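Local coordinates for protein octenoyl-CoA reductase/carboxylase (Streptomyces sp., PDB 4A0S) that catalyses the NADPH-dependent reductive carboxylation of 2-octenoyl-CoA, supplying an extender unit for cinnabaramide polyketide biosynthesis, at residues Tyr110-Ser115 with Gly172-Gly177; His136-Pro141 with Pro186-Leu191; Ala203-Arg208 with Gly231-Tyr236. One frame throughout, in Å; residues are numbered along the deposited sequence.

In the fold
Contacts 1 and 2 belong to the GroES-like part of the enzyme, contact 3 to its nucleotide-binding part. The segments of contacts 1 and 2 alternate along the chain; their centres lie about 17 Å apart, and they meet directly where Ser115 O packs on Pro141 CB at 3.2 Å. Contact 3 follows later in sequence, its centre about 16 Å from that of contact 2 and 21 Å from that of contact 1. The octanoyl-CoA lies near both parts: Pro141 of contact 2 touches its acyl chain, and the side chain of Thr205 of contact 3 is about 5 Å away. Contact 3 also holds NADP, which stays about 12 Å from Gly114 of contact 1.

Contact 1: Tyr110-Ser115 with Gly172-Gly177; sequences YHVLGS and GLAEYG
Two backbone hydrogen bonds join Leu113 and Gly114 to Gly172 and Leu173. Leu173 N donates to Leu113 O (2.9 Å, N-H...O 157°), and Gly172 N to Gly114 O (2.9 Å). Consecutive N-H groups thus grip consecutive carbonyls. Leu173 is the centre of an inverse gamma turn, closed by a weak bond from Ala174 N to Gly172 O.

Close backbone approach depends on glycine: a CB on Gly114 would lie 2.1 Å from Leu173 N, and its positive phi (111°) also suits glycine. Instead the Leu173 side chain covers the bare backbone there. With CG anti to its carbonyl carbon (chi1 -76°), Leu173 lays CD1 on Gly114 CA at 3.6 Å, while its CB rests on Leu113 O at 3.4 Å. The closest apolar pair is Val112 CG1 against Ala174 CB at 3.7 Å.

Both segments run beside strand 24-31 of the GroES-like region: Leu28 hydrogen-bonds to the backbones of Leu113 and Leu173, and Ala27 packs on Val112 and Ala174. From helix 76-82, Thr78 touches the side chains of Leu113 and Leu173.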
loop_
_atom_site.group_PDB
_atom_site.type_symbol
_atom_site.label_atom_id
_atom_site.label_comp_id
_atom_site.label_asym_id
_atom_site.label_seq_id
_atom_site.Cartn_x
_atom_site.Cartn_y
_atom_site.Cartn_z
ATOM N N TYR A 110 42.814 7.126 4.322
ATOM C CA TYR A 110 42.568 6.480 3.048
ATOM C C TYR A 110 41.109 6.067 3.045
ATOM O O TYR A 110 40.514 5.833 4.105
ATOM C CB TYR A 110 43.463 5.246 2.880
ATOM C CG TYR A 110 43.295 4.220 3.977
ATOM C CD1 TYR A 110 44.004 4.323 5.178
ATOM C CD2 TYR A 110 42.410 3.148 3.818
ATOM C CE1 TYR A 110 43.831 3.370 6.204
ATOM C CE2 TYR A 110 42.239 2.197 4.830
ATOM C CZ TYR A 110 42.948 2.317 6.009
ATOM O OH TYR A 110 42.765 1.369 6.988
ATOM N N HIS A 111 40.527 5.999 1.857
ATOM C CA HIS A 111 39.197 5.479 1.726
ATOM C C HIS A 111 39.169 4.411 0.660
ATOM O O HIS A 111 39.367 4.704 -0.518
ATOM C CB HIS A 111 38.214 6.575 1.382
ATOM C CG HIS A 111 36.803 6.094 1.325
ATOM N ND1 HIS A 111 35.769 6.883 0.880
ATOM C CD2 HIS A 111 36.254 4.903 1.670
ATOM C CE1 HIS A 111 34.642 6.197 0.956
ATOM N NE2 HIS A 111 34.911 4.993 1.428
ATOM N N VAL A 112 38.916 3.178 1.089
ATOM C CA VAL A 112 38.782 2.067 0.163
ATOM C C VAL A 112 37.374 2.027 -0.410
ATOM O O VAL A 112 36.403 1.752 0.287
ATOM C CB VAL A 112 39.154 0.740 0.806
ATOM C CG1 VAL A 112 39.093 -0.389 -0.246
ATOM C CG2 VAL A 112 40.560 0.847 1.452
ATOM N N LEU A 113 37.305 2.304 -1.705
ATOM C CA LEU A 113 36.051 2.442 -2.448
ATOM C C LEU A 113 35.529 1.102 -2.906
ATOM O O LEU A 113 36.179 0.090 -2.708
ATOM C CB LEU A 113 36.288 3.320 -3.674
ATOM C CG LEU A 113 36.954 4.668 -3.406
ATOM C CD1 LEU A 113 36.937 5.441 -4.692
ATOM C CD2 LEU A 113 36.246 5.469 -2.283
ATOM N N GLY A 114 34.362 1.106 -3.552
ATOM C CA GLY A 114 33.813 -0.113 -4.100
ATOM C C GLY A 114 32.595 -0.458 -3.287
ATOM O O GLY A 114 32.680 -0.666 -2.078
ATOM N N SER A 115 31.460 -0.517 -3.960
ATOM C CA SER A 115 30.185 -0.596 -3.275
ATOM C C SER A 115 29.422 -1.855 -3.594
ATOM O O SER A 115 28.361 -2.104 -3.033
ATOM C CB SER A 115 29.371 0.635 -3.615
ATOM O OG SER A 115 30.115 1.751 -3.177
ATOM N N GLY A 172 34.746 -2.632 -1.722
ATOM C CA GLY A 172 35.032 -3.833 -2.482
ATOM C C GLY A 172 36.039 -3.709 -3.610
ATOM O O GLY A 172 36.383 -4.714 -4.221
ATOM N N LEU A 173 36.504 -2.499 -3.906
ATOM C CA LEU A 173 37.532 -2.361 -4.946
ATOM C C LEU A 173 38.917 -2.579 -4.340
ATOM O O LEU A 173 39.751 -1.680 -4.250
ATOM C CB LEU A 173 37.408 -1.038 -5.677
ATOM C CG LEU A 173 36.244 -1.035 -6.670
ATOM C CD1 LEU A 173 35.855 0.378 -6.993
ATOM C CD2 LEU A 173 36.615 -1.773 -7.932
ATOM N N ALA A 174 39.134 -3.807 -3.905
ATOM C CA ALA A 174 40.303 -4.162 -3.127
ATOM C C ALA A 174 40.310 -5.662 -3.105
ATOM O O ALA A 174 39.358 -6.288 -3.559
ATOM C CB ALA A 174 40.162 -3.631 -1.703
ATOM N N GLU A 175 41.358 -6.239 -2.545
ATOM C CA GLU A 175 41.460 -7.678 -2.472
ATOM C C GLU A 175 40.606 -8.202 -1.328
ATOM O O GLU A 175 40.199 -9.351 -1.344
ATOM C CB GLU A 175 42.912 -8.093 -2.313
ATOM C CG GLU A 175 43.750 -7.761 -3.553
ATOM C CD GLU A 175 44.976 -8.648 -3.685
ATOM O OE1 GLU A 175 45.612 -8.948 -2.666
ATOM O OE2 GLU A 175 45.298 -9.062 -4.816
ATOM N N TYR A 176 40.324 -7.349 -0.355
ATOM C CA TYR A 176 39.422 -7.717 0.723
ATOM C C TYR A 176 38.463 -6.606 0.939
ATOM O O TYR A 176 38.774 -5.447 0.678
ATOM C CB TYR A 176 40.176 -7.968 2.035
ATOM C CG TYR A 176 41.093 -9.144 1.949
ATOM C CD1 TYR A 176 42.406 -8.975 1.526
ATOM C CD2 TYR A 176 40.661 -10.427 2.288
ATOM C CE1 TYR A 176 43.268 -10.031 1.433
ATOM C CE2 TYR A 176 41.525 -11.514 2.180
ATOM C CZ TYR A 176 42.837 -11.289 1.750
ATOM O OH TYR A 176 43.747 -12.309 1.613
ATOM N N GLY A 177 37.299 -6.965 1.464
ATOM C CA GLY A 177 36.261 -6.001 1.789
ATOM C C GLY A 177 35.793 -6.376 3.178
ATOM O O GLY A 177 35.810 -7.556 3.553
#

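Contact 2: His136-Pro141 with Pro186-Leu191; sequences HVIVHP and PKPAHL. With CO8 (octanoyl-coenzyme A), chain E.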
loop_
_atom_site.group_PDB
_atom_site.type_symbol
_atom_site.label_atom_id
_atom_site.label_comp_id
_atom_site.label_asym_id
_atom_site.label_seq_id
_atom_site.Cartn_x
_atom_site.Cartn_y
_atom_site.Cartn_z
ATOM N N HIS A 136 30.721 -18.480 -1.002
ATOM C CA HIS A 136 30.702 -17.581 -2.138
ATOM C C HIS A 136 29.574 -16.599 -1.943
ATOM O O HIS A 136 28.414 -16.986 -1.767
ATOM C CB HIS A 136 30.513 -18.364 -3.427
ATOM C CG HIS A 136 31.744 -19.096 -3.861
ATOM N ND1 HIS A 136 31.906 -19.576 -5.142
ATOM C CD2 HIS A 136 32.893 -19.386 -3.201
ATOM C CE1 HIS A 136 33.086 -20.164 -5.242
ATOM N NE2 HIS A 136 33.708 -20.055 -4.081
ATOM N N VAL A 137 29.927 -15.328 -1.947
ATOM C CA VAL A 137 28.975 -14.280 -1.656
ATOM C C VAL A 137 29.026 -13.163 -2.671
ATOM O O VAL A 137 30.010 -12.971 -3.381
ATOM C CB VAL A 137 29.226 -13.654 -0.264
ATOM C CG1 VAL A 137 29.027 -14.700 0.839
ATOM C CG2 VAL A 137 30.614 -13.043 -0.191
ATOM N N ILE A 138 27.935 -12.430 -2.740
ATOM C CA ILE A 138 27.996 -11.116 -3.293
ATOM C C ILE A 138 27.775 -10.219 -2.107
ATOM O O ILE A 138 27.218 -10.642 -1.092
ATOM C CB ILE A 138 26.970 -10.895 -4.383
ATOM C CG1 ILE A 138 25.591 -11.346 -3.897
ATOM C CG2 ILE A 138 27.420 -11.623 -5.646
ATOM C CD1 ILE A 138 24.432 -10.853 -4.746
ATOM N N VAL A 139 28.275 -9.006 -2.213
ATOM C CA VAL A 139 28.044 -8.019 -1.204
ATOM C C VAL A 139 27.258 -6.944 -1.911
ATOM O O VAL A 139 27.629 -6.526 -3.020
ATOM C CB VAL A 139 29.347 -7.438 -0.665
ATOM C CG1 VAL A 139 29.056 -6.240 0.236
ATOM C CG2 VAL A 139 30.160 -8.519 0.048
ATOM N N HIS A 140 26.162 -6.527 -1.284
ATOM C CA HIS A 140 25.436 -5.347 -1.725
ATOM C C HIS A 140 25.736 -4.195 -0.765
ATOM O O HIS A 140 26.251 -4.416 0.321
ATOM C CB HIS A 140 23.935 -5.628 -1.860
ATOM C CG HIS A 140 23.246 -5.892 -0.562
ATOM N ND1 HIS A 140 22.895 -4.886 0.309
ATOM C CD2 HIS A 140 22.821 -7.045 0.002
ATOM C CE1 HIS A 140 22.289 -5.407 1.361
ATOM N NE2 HIS A 140 22.243 -6.719 1.205
ATOM N N PRO A 141 25.442 -2.958 -1.189
ATOM C CA PRO A 141 26.003 -1.787 -0.512
ATOM C C PRO A 141 25.290 -1.293 0.749
ATOM O O PRO A 141 25.797 -0.381 1.390
ATOM C CB PRO A 141 25.926 -0.696 -1.589
ATOM C CG PRO A 141 24.757 -1.112 -2.436
ATOM C CD PRO A 141 24.912 -2.617 -2.513
ATOM N N PRO A 186 24.218 -15.122 -0.952
ATOM C CA PRO A 186 24.949 -16.130 -1.709
ATOM C C PRO A 186 25.116 -15.685 -3.148
ATOM O O PRO A 186 24.164 -15.213 -3.791
ATOM C CB PRO A 186 24.056 -17.372 -1.626
ATOM C CG PRO A 186 22.724 -16.893 -1.232
ATOM C CD PRO A 186 22.933 -15.636 -0.424
ATOM N N LYS A 187 26.339 -15.783 -3.626
ATOM C CA LYS A 187 26.628 -15.485 -5.013
ATOM C C LYS A 187 25.845 -16.439 -5.902
ATOM O O LYS A 187 25.831 -17.643 -5.652
ATOM C CB LYS A 187 28.119 -15.658 -5.264
ATOM C CG LYS A 187 28.517 -15.553 -6.719
ATOM C CD LYS A 187 29.939 -16.020 -6.875
ATOM C CE LYS A 187 30.223 -16.444 -8.316
ATOM N NZ LYS A 187 29.512 -17.716 -8.682
ATOM N N PRO A 188 25.179 -15.901 -6.941
ATOM C CA PRO A 188 24.528 -16.742 -7.934
ATOM C C PRO A 188 25.564 -17.711 -8.497
ATOM O O PRO A 188 26.571 -17.284 -9.063
ATOM C CB PRO A 188 24.102 -15.741 -8.997
ATOM C CG PRO A 188 23.853 -14.506 -8.234
ATOM C CD PRO A 188 24.945 -14.471 -7.202
ATOM N N ALA A 189 25.341 -19.003 -8.291
ATOM C CA ALA A 189 26.369 -20.016 -8.562
ATOM C C ALA A 189 26.817 -20.117 -10.042
ATOM O O ALA A 189 27.956 -20.482 -10.334
ATOM C CB ALA A 189 25.918 -21.368 -8.032
ATOM N N HIS A 190 25.924 -19.786 -10.963
ATOM C CA HIS A 190 26.190 -19.975 -12.372
ATOM C C HIS A 190 26.962 -18.807 -12.960
ATOM O O HIS A 190 27.235 -18.787 -14.148
ATOM C CB HIS A 190 24.869 -20.099 -13.104
ATOM C CG HIS A 190 24.035 -18.861 -13.010
ATOM N ND1 HIS A 190 23.302 -18.543 -11.884
ATOM C CD2 HIS A 190 23.853 -17.841 -13.879
ATOM C CE1 HIS A 190 22.682 -17.396 -12.078
ATOM N NE2 HIS A 190 22.992 -16.950 -13.283
ATOM N N LEU A 191 27.286 -17.824 -12.128
ATOM C CA LEU A 191 27.928 -16.617 -12.601
ATOM C C LEU A 191 29.405 -16.632 -12.292
ATOM O O LEU A 191 29.818 -17.186 -11.289
ATOM C CB LEU A 191 27.322 -15.409 -11.920
ATOM C CG LEU A 191 25.876 -15.067 -12.287
ATOM C CD1 LEU A 191 25.496 -13.808 -11.559
ATOM C CD2 LEU A 191 25.666 -14.926 -13.795
HETATM N N1A CO8 E . 34.941 19.345 1.786
HETATM C C2A CO8 E . 34.732 18.907 3.029
HETATM N N3A CO8 E . 33.516 18.905 3.562
HETATM C C4A CO8 E . 32.467 19.350 2.835
HETATM C C5A CO8 E . 32.640 19.811 1.536
HETATM C C6A CO8 E . 33.929 19.802 1.010
HETATM N N6A CO8 E . 34.146 20.227 -0.239
HETATM N N7A CO8 E . 31.447 20.176 1.065
HETATM C C8A CO8 E . 30.553 19.959 2.031
HETATM N N9A CO8 E . 31.174 19.457 3.110
HETATM C C1B CO8 E . 30.589 19.064 4.421
HETATM C C2B CO8 E . 30.265 20.295 5.274
HETATM O O2B CO8 E . 30.578 20.030 6.660
HETATM C C3B CO8 E . 28.757 20.411 5.064
HETATM O O3B CO8 E . 28.145 21.070 6.163
HETATM P P3B CO8 E . 27.745 22.619 5.919
HETATM O O7A CO8 E . 28.404 23.455 7.152
HETATM O O8A CO8 E . 28.573 23.211 4.625
HETATM O O9A CO8 E . 26.288 22.798 5.753
HETATM C C4B CO8 E . 28.304 18.957 4.978
HETATM O O4B CO8 E . 29.348 18.312 4.235
HETATM C C5B CO8 E . 27.067 18.791 4.086
HETATM O O5B CO8 E . 26.772 17.387 3.936
HETATM P P1A CO8 E . 26.120 16.556 5.192
HETATM O O1A CO8 E . 25.916 15.005 4.647
HETATM O O2A CO8 E . 26.963 16.538 6.430
HETATM O O3A CO8 E . 24.700 17.311 5.542
HETATM P P2A CO8 E . 23.200 17.023 4.943
HETATM O O4A CO8 E . 22.489 18.444 4.789
HETATM O O5A CO8 E . 22.382 16.068 5.762
HETATM O O6A CO8 E . 23.401 16.486 3.413
HETATM C CBP CO8 E . 23.053 15.022 1.468
HETATM C CCP CO8 E . 22.579 15.427 2.884
HETATM C CDP CO8 E . 22.677 16.189 0.539
HETATM C CEP CO8 E . 22.252 13.787 1.053
HETATM C CAP CO8 E . 24.594 14.741 1.482
HETATM O OAP CO8 E . 25.005 13.819 2.542
HETATM C C9P CO8 E . 25.173 14.290 0.112
HETATM O O9P CO8 E . 25.320 15.128 -0.786
HETATM N N8P CO8 E . 25.524 12.989 -0.005
HETATM C C7P CO8 E . 26.175 12.442 -1.233
HETATM C C6P CO8 E . 25.235 11.650 -2.185
HETATM C C5P CO8 E . 25.573 12.033 -3.647
HETATM O O5P CO8 E . 25.427 13.193 -4.024
HETATM N N4P CO8 E . 26.160 11.161 -4.463
HETATM C C3P CO8 E . 26.305 9.713 -4.356
HETATM C C2P CO8 E . 25.381 9.237 -5.485
HETATM S S1P CO8 E . 24.058 8.131 -4.864
HETATM C "C1'" CO8 E . 24.735 6.628 -5.388
HETATM O "O1'" CO8 E . 25.492 6.531 -6.371
HETATM C "C2'" CO8 E . 24.380 5.559 -4.595
HETATM C "C3'" CO8 E . 24.792 4.269 -4.840
HETATM C "C4'" CO8 E . 24.347 3.241 -3.999
HETATM C "C5'" CO8 E . 23.764 3.675 -2.664
HETATM C "C6'" CO8 E . 23.520 2.361 -1.890
HETATM C "C7'" CO8 E . 22.711 2.651 -0.658
HETATM C "C8'" CO8 E . 22.612 1.354 0.150
HETATM O O HOH W 1 29.679 -19.584 -6.683
#
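Lys187 lies against the backbone of His136 and Val137, and its own N-H first fixes it there, donating to His136 O (3.0 Å, N-H...O 169°). Its CB sits 3.7 Å from Val137 C and 4.1 Å from His136 CB. From there CG stands anti to the backbone N (chi1 172°), which sends the chain past the His136 side chain, and CD meets the imidazole obliquely. A bend at the last torsion (chi4 -70°) then turns the ammonium toward its own segment.

The lysine follows directly on the end of a beta ladder of the GroES-like domain, where strand 136-139 runs antiparallel to strand 184-186 and Val137 faces Pro186 as a non-hydrogen-bonded pair. Next to it, Ile138 CG2 packs on Pro188 CD, the two side chains crossing at about a right angle.

At the tip, Lys187 NZ donates to Leu191 O (2.7 Å) and to Pro188 O (3.0 Å), the two ends of a type I turn. Pro188 O also takes Leu191 N, from the opposite face of its plane. A water accepts from NZ and lies in the imidazole plane at His136 ND1 (2.7 Å). Outside the segments, NZ also bonds Gly421 O, and Trp193 supplies a cation-pi contact. At the far end of segment 136-141, Pro141 CG touches C6' of the octanoyl-CoA at 3.7 Å.

Contact 3: Ala203-Arg208 with Gly231-Tyr236; sequences AGTAYR and GGLGSY. With NAP (NADP nicotinamide-adenine-dinucleotide phosphate), chain F.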
loop_
_atom_site.group_PDB
_atom_site.type_symbol
_atom_site.label_atom_id
_atom_site.label_comp_id
_atom_site.label_asym_id
_atom_site.label_seq_id
_atom_site.Cartn_x
_atom_site.Cartn_y
_atom_site.Cartn_z
ATOM N N ALA A 203 21.513 -3.293 -9.703
ATOM C CA ALA A 203 20.356 -4.131 -9.859
ATOM C C ALA A 203 19.452 -3.986 -8.641
ATOM O O ALA A 203 18.244 -3.867 -8.794
ATOM C CB ALA A 203 20.742 -5.572 -10.061
ATOM N N GLY A 204 20.040 -4.006 -7.446
ATOM C CA GLY A 204 19.244 -3.874 -6.221
ATOM C C GLY A 204 18.523 -2.537 -6.244
ATOM O O GLY A 204 17.333 -2.442 -5.925
ATOM N N THR A 205 19.248 -1.506 -6.662
ATOM C CA THR A 205 18.703 -0.160 -6.690
ATOM C C THR A 205 17.560 -0.039 -7.695
ATOM O O THR A 205 16.529 0.557 -7.394
ATOM C CB THR A 205 19.790 0.871 -7.018
ATOM O OG1 THR A 205 20.713 0.919 -5.929
ATOM C CG2 THR A 205 19.190 2.248 -7.196
ATOM N N ALA A 206 17.756 -0.615 -8.876
ATOM C CA ALA A 206 16.730 -0.599 -9.892
ATOM C C ALA A 206 15.526 -1.425 -9.395
ATOM O O ALA A 206 14.366 -1.107 -9.674
ATOM C CB ALA A 206 17.282 -1.165 -11.201
ATOM N N TYR A 207 15.835 -2.476 -8.650
ATOM C CA TYR A 207 14.844 -3.401 -8.158
ATOM C C TYR A 207 13.956 -2.674 -7.156
ATOM O O TYR A 207 12.721 -2.752 -7.216
ATOM C CB TYR A 207 15.503 -4.610 -7.487
ATOM C CG TYR A 207 14.459 -5.538 -6.929
ATOM C CD1 TYR A 207 13.833 -5.259 -5.707
ATOM C CD2 TYR A 207 14.048 -6.665 -7.651
ATOM C CE1 TYR A 207 12.831 -6.084 -5.215
ATOM C CE2 TYR A 207 13.059 -7.504 -7.150
ATOM C CZ TYR A 207 12.451 -7.190 -5.937
ATOM O OH TYR A 207 11.472 -7.997 -5.440
ATOM N N ARG A 208 14.591 -1.965 -6.230
ATOM C CA ARG A 208 13.838 -1.189 -5.247
ATOM C C ARG A 208 12.936 -0.176 -5.958
ATOM O O ARG A 208 11.762 -0.060 -5.655
ATOM C CB ARG A 208 14.771 -0.450 -4.288
ATOM C CG ARG A 208 13.980 0.339 -3.257
ATOM C CD ARG A 208 14.842 1.001 -2.206
ATOM N NE ARG A 208 14.002 1.755 -1.289
ATOM C CZ ARG A 208 13.600 1.311 -0.096
ATOM N NH1 ARG A 208 13.942 0.099 0.337
ATOM N NH2 ARG A 208 12.837 2.075 0.670
ATOM N N GLY A 231 23.113 2.431 -19.157
ATOM C CA GLY A 231 24.066 2.385 -18.039
ATOM C C GLY A 231 23.772 1.292 -17.027
ATOM O O GLY A 231 22.963 0.410 -17.287
ATOM N N GLY A 232 24.448 1.358 -15.877
ATOM C CA GLY A 232 24.341 0.343 -14.844
ATOM C C GLY A 232 22.916 0.185 -14.335
ATOM O O GLY A 232 22.365 -0.908 -14.345
ATOM N N LEU A 233 22.299 1.279 -13.924
ATOM C CA LEU A 233 20.921 1.218 -13.469
ATOM C C LEU A 233 19.950 0.823 -14.559
ATOM O O LEU A 233 19.100 -0.055 -14.350
ATOM C CB LEU A 233 20.472 2.562 -12.927
ATOM C CG LEU A 233 21.016 2.967 -11.573
ATOM C CD1 LEU A 233 20.549 4.391 -11.331
ATOM C CD2 LEU A 233 20.531 1.985 -10.481
ATOM N N GLY A 234 20.064 1.484 -15.707
ATOM C CA GLY A 234 19.108 1.272 -16.800
ATOM C C GLY A 234 19.166 -0.153 -17.288
ATOM O O GLY A 234 18.144 -0.763 -17.600
ATOM N N SER A 235 20.370 -0.706 -17.336
ATOM C CA SER A 235 20.558 -2.053 -17.836
ATOM C C SER A 235 19.836 -3.073 -16.993
ATOM O O SER A 235 19.464 -4.136 -17.488
ATOM C CB SER A 235 22.035 -2.398 -17.907
ATOM O OG SER A 235 22.647 -1.638 -18.935
ATOM N N TYR A 236 19.642 -2.767 -15.722
ATOM C CA TYR A 236 18.830 -3.652 -14.879
ATOM C C TYR A 236 17.380 -3.268 -14.862
ATOM O O TYR A 236 16.515 -4.146 -14.871
ATOM C CB TYR A 236 19.381 -3.723 -13.467
ATOM C CG TYR A 236 20.712 -4.409 -13.457
ATOM C CD1 TYR A 236 20.817 -5.768 -13.763
ATOM C CD2 TYR A 236 21.876 -3.703 -13.162
ATOM C CE1 TYR A 236 22.065 -6.414 -13.770
ATOM C CE2 TYR A 236 23.121 -4.329 -13.168
ATOM C CZ TYR A 236 23.204 -5.677 -13.477
ATOM O OH TYR A 236 24.421 -6.302 -13.475
HETATM P PA NAP F . 26.086 4.799 -15.468
HETATM O O1A NAP F . 26.354 3.255 -15.616
HETATM O O2A NAP F . 27.193 5.718 -15.891
HETATM O O5B NAP F . 24.844 5.093 -16.327
HETATM C C5B NAP F . 24.309 6.399 -16.252
HETATM C C4B NAP F . 23.571 6.640 -17.559
HETATM O O4B NAP F . 22.997 7.950 -17.439
HETATM C C3B NAP F . 24.503 6.659 -18.789
HETATM O O3B NAP F . 24.145 5.531 -19.561
HETATM C C2B NAP F . 24.061 7.879 -19.582
HETATM O O2B NAP F . 22.996 7.578 -20.482
HETATM C C1B NAP F . 23.524 8.805 -18.550
HETATM N N9A NAP F . 24.657 9.593 -18.003
HETATM C C8A NAP F . 25.941 9.235 -17.837
HETATM N N7A NAP F . 26.633 10.233 -17.272
HETATM C C5A NAP F . 25.765 11.218 -17.088
HETATM C C6A NAP F . 25.900 12.485 -16.579
HETATM N N6A NAP F . 27.083 12.893 -16.121
HETATM N N1A NAP F . 24.825 13.256 -16.526
HETATM C C2A NAP F . 23.638 12.828 -16.947
HETATM N N3A NAP F . 23.469 11.632 -17.466
HETATM C C4A NAP F . 24.524 10.816 -17.538
HETATM O O3 NAP F . 25.684 5.156 -13.960
HETATM P PN NAP F . 24.566 4.355 -13.128
HETATM O O1N NAP F . 25.424 3.285 -12.366
HETATM O O2N NAP F . 23.397 3.884 -13.955
HETATM O O5D NAP F . 24.190 5.525 -12.109
HETATM C C5D NAP F . 23.442 6.599 -12.671
HETATM C C4D NAP F . 23.183 7.539 -11.528
HETATM O O4D NAP F . 22.460 6.761 -10.512
HETATM C C3D NAP F . 24.461 8.021 -10.839
HETATM O O3D NAP F . 24.168 9.400 -10.532
HETATM C C2D NAP F . 24.548 7.181 -9.583
HETATM O O2D NAP F . 25.246 7.875 -8.522
HETATM C C1D NAP F . 23.071 7.136 -9.244
HETATM N N1N NAP F . 22.853 5.896 -8.536
HETATM C C2N NAP F . 22.144 5.971 -7.356
HETATM C C3N NAP F . 21.940 4.786 -6.707
HETATM C C7N NAP F . 21.192 4.871 -5.433
HETATM O O7N NAP F . 20.685 5.927 -5.041
HETATM N N7N NAP F . 21.183 3.738 -4.784
HETATM C C4N NAP F . 22.413 3.565 -7.197
HETATM C C5N NAP F . 23.113 3.475 -8.387
HETATM C C6N NAP F . 23.329 4.661 -9.069
HETATM P P2B NAP F . 22.747 8.671 -21.636
HETATM O O1X NAP F . 21.856 7.706 -22.600
HETATM O O2X NAP F . 21.854 9.894 -21.085
HETATM O O3X NAP F . 24.156 8.977 -22.083
#
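The glycine-rich turn of an NADP-binding Rossmann fold leads here into helix 232-243, whose Leu233 and Tyr236 pack on Ala203, Thr205 and Ala206 of helix 200-210. The axes of the two short helical segments come within 8.3 Å and cross at -59°.

Ala203 CB stands over the centre of the Tyr236 ring, a CH-pi contact 3.7 Å from the centroid and 14° off the normal. The torsion that sets CG anti to the carbonyl carbon (chi1 -67°) lays this face along helix 200-210. Tyr236 OH is held beyond the contact by Ser199 OG and Ala383 N. An alanine in place of Tyr236 would probably open a gap against Ala203 and leave Ser199 and Ala383 without their phenolic partner. One turn on, Ala206 CB nestles against Leu233 O and Tyr236 CB.

Toward the cofactor, Thr205 CG2 meets Leu233 CD2 at 3.6 Å, and both residues line the nicotinamide. Leu233 CD2 and CD1 press on its C5N and C6N. Thr205 CG2 lies near C4N, and Thr205 OG1, bonded to Leu201 O, also receives a weak bond from the carboxamide N7N.

The diphosphate is gripped by two nearly straight backbone bonds, Gly232 N to O1A (2.7 Å) and Leu233 N to O2N (2.8 Å). A CB on Gly231 or Gly232 would clash with the cofactor. Gly231 O is itself bound from opposite faces of its plane by Ser235 OG (2.6 Å) and Ser235 N, which fixes the turn. The N-terminal end of helix 232-243 may add a favourable electrostatic field at the phosphates. Backbone N-H groups of a glycine-rich turn at a helix N-terminus, holding a dinucleotide diphosphate, are the hallmark of the Rossmann fold.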